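Local coordinates for protein arylalkylamine N-Acetyltransferase like 5b (Aedes aegypti, PDB 4FD4) that probably transfers acyl groups from acyl-coenzyme A to the amine of arylalkylamines such as serotonin and dopamine, at residues D48-L53 against T95-K100. Numbering follows the deposited sequence.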
ATOM      1  N   ASP A  48       8.766   6.776   6.869  1.00 27.30           N
ATOM      2  CA  ASP A  48       7.568   6.152   6.317  1.00 28.78           C
ATOM      3  C   ASP A  48       7.032   7.060   5.202  1.00 29.73           C
ATOM      4  O   ASP A  48       6.844   6.660   4.037  1.00 26.69           O
ATOM      5  CB  ASP A  48       6.549   6.051   7.465  1.00 32.52           C
ATOM      6  CG  ASP A  48       5.416   5.080   7.190  1.00 28.27           C
ATOM      7  OD1 ASP A  48       4.927   4.453   8.156  1.00 27.19           O
ATOM      8  OD2 ASP A  48       5.004   4.944   6.019  1.00 30.37           O
ATOM      9  N   GLU A  49       6.798   8.311   5.579  1.00 30.80           N
ATOM     10  CA  GLU A  49       6.341   9.323   4.659  1.00 28.09           C
ATOM     11  C   GLU A  49       7.254   9.458   3.438  1.00 28.85           C
ATOM     12  O   GLU A  49       6.794   9.523   2.289  1.00 28.98           O
ATOM     13  CB  GLU A  49       6.270  10.650   5.418  1.00 33.04           C
ATOM     14  CG  GLU A  49       5.600  11.764   4.691  1.00 34.72           C
ATOM     15  CD  GLU A  49       5.264  12.904   5.640  1.00 36.99           C
ATOM     16  OE1 GLU A  49       4.294  12.774   6.423  1.00 36.75           O
ATOM     17  OE2 GLU A  49       5.998  13.906   5.618  1.00 39.06           O
ATOM     18  N   ARG A  50       8.558   9.501   3.675  1.00 24.04           N
ATOM     19  CA  ARG A  50       9.504   9.607   2.577  1.00 25.37           C
ATOM     20  C   ARG A  50       9.371   8.438   1.612  1.00 24.39           C
ATOM     21  O   ARG A  50       9.453   8.618   0.385  1.00 27.15           O
ATOM     22  CB  ARG A  50      10.943   9.684   3.091  1.00 28.62           C
ATOM     23  CG  ARG A  50      11.964   9.930   1.990  1.00 34.92           C
ATOM     24  CD  ARG A  50      13.357  10.203   2.544  1.00 41.45           C
ATOM     25  NE  ARG A  50      13.829   9.091   3.359  1.00 48.55           N
ATOM     26  CZ  ARG A  50      13.929   9.126   4.685  1.00 45.18           C
ATOM     27  NH1 ARG A  50      13.602  10.233   5.348  1.00 47.51           N
ATOM     28  NH2 ARG A  50      14.360   8.057   5.346  1.00 46.51           N
ATOM     29  N   PHE A  51       9.196   7.239   2.161  1.00 25.34           N
ATOM     30  CA  PHE A  51       8.990   6.072   1.308  1.00 22.78           C
ATOM     31  C   PHE A  51       7.770   6.287   0.413  1.00 26.52           C
ATOM     32  O   PHE A  51       7.850   6.149  -0.807  1.00 22.80           O
ATOM     33  CB  PHE A  51       8.786   4.812   2.141  1.00 24.56           C
ATOM     34  CG  PHE A  51       8.451   3.578   1.313  1.00 25.51           C
ATOM     35  CD1 PHE A  51       7.153   3.090   1.257  1.00 26.16           C
ATOM     36  CD2 PHE A  51       9.440   2.917   0.597  1.00 34.93           C
ATOM     37  CE1 PHE A  51       6.840   1.960   0.494  1.00 29.94           C
ATOM     38  CE2 PHE A  51       9.142   1.782  -0.163  1.00 31.76           C
ATOM     39  CZ  PHE A  51       7.842   1.306  -0.216  1.00 27.39           C
ATOM     40  N   SER A  52       6.637   6.622   1.021  1.00 23.47           N
ATOM     41  CA  SER A  52       5.420   6.778   0.237  1.00 24.13           C
ATOM     42  C   SER A  52       5.523   7.871  -0.832  1.00 23.10           C
ATOM     43  O   SER A  52       5.071   7.687  -1.962  1.00 26.63           O
ATOM     44  CB  SER A  52       4.221   7.015   1.154  1.00 26.68           C
ATOM     45  OG  SER A  52       4.079   5.926   2.046  1.00 32.12           O
ATOM     46  N   LEU A  53       6.132   9.003  -0.493  1.00 21.48           N
ATOM     47  CA  LEU A  53       6.216  10.103  -1.437  1.00 20.62           C
ATOM     48  C   LEU A  53       7.259   9.861  -2.527  1.00 26.40           C
ATOM     49  O   LEU A  53       7.191  10.477  -3.587  1.00 26.18           O
ATOM     50  CB  LEU A  53       6.517  11.417  -0.718  1.00 24.84           C
ATOM     51  CG  LEU A  53       5.438  11.979   0.210  1.00 28.00           C
ATOM     52  CD1 LEU A  53       5.969  13.257   0.867  1.00 30.82           C
ATOM     53  CD2 LEU A  53       4.139  12.276  -0.532  1.00 26.38           C
ATOM     54  N   THR A  95      19.236   0.453   8.520  1.00 37.57           N
ATOM     55  CA  THR A  95      19.921   1.747   8.449  1.00 37.96           C
ATOM     56  C   THR A  95      18.966   2.951   8.551  1.00 43.88           C
ATOM     57  O   THR A  95      19.402   4.105   8.606  1.00 38.08           O
ATOM     58  CB  THR A  95      20.776   1.853   7.164  1.00 38.44           C
ATOM     59  OG1 THR A  95      19.933   2.102   6.033  1.00 45.88           O
ATOM     60  CG2 THR A  95      21.547   0.561   6.919  1.00 42.65           C
ATOM     61  N   THR A  96      17.665   2.680   8.587  1.00 36.51           N
ATOM     62  CA  THR A  96      16.673   3.749   8.553  1.00 36.04           C
ATOM     63  C   THR A  96      16.669   4.559   9.859  1.00 37.65           C
ATOM     64  O   THR A  96      17.214   4.119  10.871  1.00 36.72           O
ATOM     65  CB  THR A  96      15.270   3.198   8.228  1.00 35.27           C
ATOM     66  OG1 THR A  96      14.424   4.257   7.760  1.00 33.24           O
ATOM     67  CG2 THR A  96      14.666   2.507   9.438  1.00 32.29           C
ATOM     68  N   GLU A  97      16.076   5.747   9.829  1.00 38.03           N
ATOM     69  CA  GLU A  97      16.127   6.654  10.982  1.00 34.49           C
ATOM     70  C   GLU A  97      15.373   6.138  12.208  1.00 34.26           C
ATOM     71  O   GLU A  97      15.881   6.221  13.326  1.00 38.49           O
ATOM     72  CB  GLU A  97      15.623   8.056  10.617  1.00 39.00           C
ATOM     73  CG  GLU A  97      16.549   8.855   9.713  1.00 40.94           C
ATOM     74  CD  GLU A  97      16.196   8.707   8.243  1.00 45.11           C
ATOM     75  OE1 GLU A  97      15.474   7.746   7.903  1.00 42.96           O
ATOM     76  OE2 GLU A  97      16.629   9.555   7.431  1.00 50.68           O
ATOM     77  N   THR A  98      14.164   5.613  12.018  1.00 28.54           N
ATOM     78  CA  THR A  98      13.377   5.200  13.171  1.00 28.55           C
ATOM     79  C   THR A  98      13.240   3.694  13.288  1.00 29.76           C
ATOM     80  O   THR A  98      13.260   2.975  12.285  1.00 27.99           O
ATOM     81  CB  THR A  98      11.961   5.845  13.189  1.00 32.12           C
ATOM     82  OG1 THR A  98      11.135   5.233  12.196  1.00 29.88           O
ATOM     83  CG2 THR A  98      12.040   7.350  12.925  1.00 33.60           C
ATOM     84  N   LYS A  99      13.074   3.211  14.514  1.00 30.51           N
ATOM     85  CA  LYS A  99      12.877   1.786  14.703  1.00 33.13           C
ATOM     86  C   LYS A  99      11.522   1.363  14.152  1.00 29.52           C
ATOM     87  O   LYS A  99      11.394   0.276  13.605  1.00 25.95           O
ATOM     88  CB  LYS A  99      13.012   1.373  16.176  1.00 33.06           C
ATOM     89  CG  LYS A  99      12.667  -0.106  16.408  1.00 36.58           C
ATOM     90  CD  LYS A  99      13.460  -0.715  17.553  1.00 42.33           C
ATOM     91  CE  LYS A  99      12.968  -2.115  17.892  1.00 42.63           C
ATOM     92  NZ  LYS A  99      12.885  -3.006  16.704  1.00 45.58           N
ATOM     93  N   LYS A 100      10.511   2.221  14.287  1.00 27.09           N
ATOM     94  CA  LYS A 100       9.174   1.855  13.824  1.00 30.23           C
ATOM     95  C   LYS A 100       9.167   1.549  12.333  1.00 24.04           C
ATOM     96  O   LYS A 100       8.579   0.548  11.893  1.00 24.39           O
ATOM     97  CB  LYS A 100       8.150   2.953  14.121  1.00 30.25           C
ATOM     98  CG  LYS A 100       6.759   2.619  13.582  1.00 27.75           C
ATOM     99  CD  LYS A 100       5.691   3.590  14.073  1.00 26.52           C
ATOM    100  CE  LYS A 100       4.338   3.259  13.475  1.00 29.73           C
ATOM    101  NZ  LYS A 100       3.203   3.921  14.202  1.00 34.68           N
TER
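R50 reaches from its helix to E97 in the loop between helices 85-95 and 99-115, and a salt bridge between the two is the whole direct contact. One N-H of R50 NH2 points to E97 OE1 at 2.8 Å, bent to 148° at the hydrogen. OE1 receives it on its syn lone pair and lies slightly out of the plane of R50's guanidinium. E97 OE2 is 3.4 Å from R50 NH2, and the two flat groups are turned 53° against each other, so this is one hydrogen bond, not a bidentate pairing. Arginine suits the span: its chain runs extended from the helix, with CG anti to the backbone N, then bends at chi3 (59°) to turn the guanidinium toward the loop. E97 supplies the opposite charge on a bent chain long enough to meet it, and the two chains cross nearly at right angles on the exposed surface. D47, on R50's helix, takes hydrogen bonds at OD1 from T98 N and T96 OG1, tying the loop to that helix. T98's short hydroxyl side chain N-caps helix 99-115. Helix 46-53 touches that helix through D48, on W101 and I104, and helix 17-28 through S52 and L53; the chain then continues to strand 61-66 of the GNAT sheet.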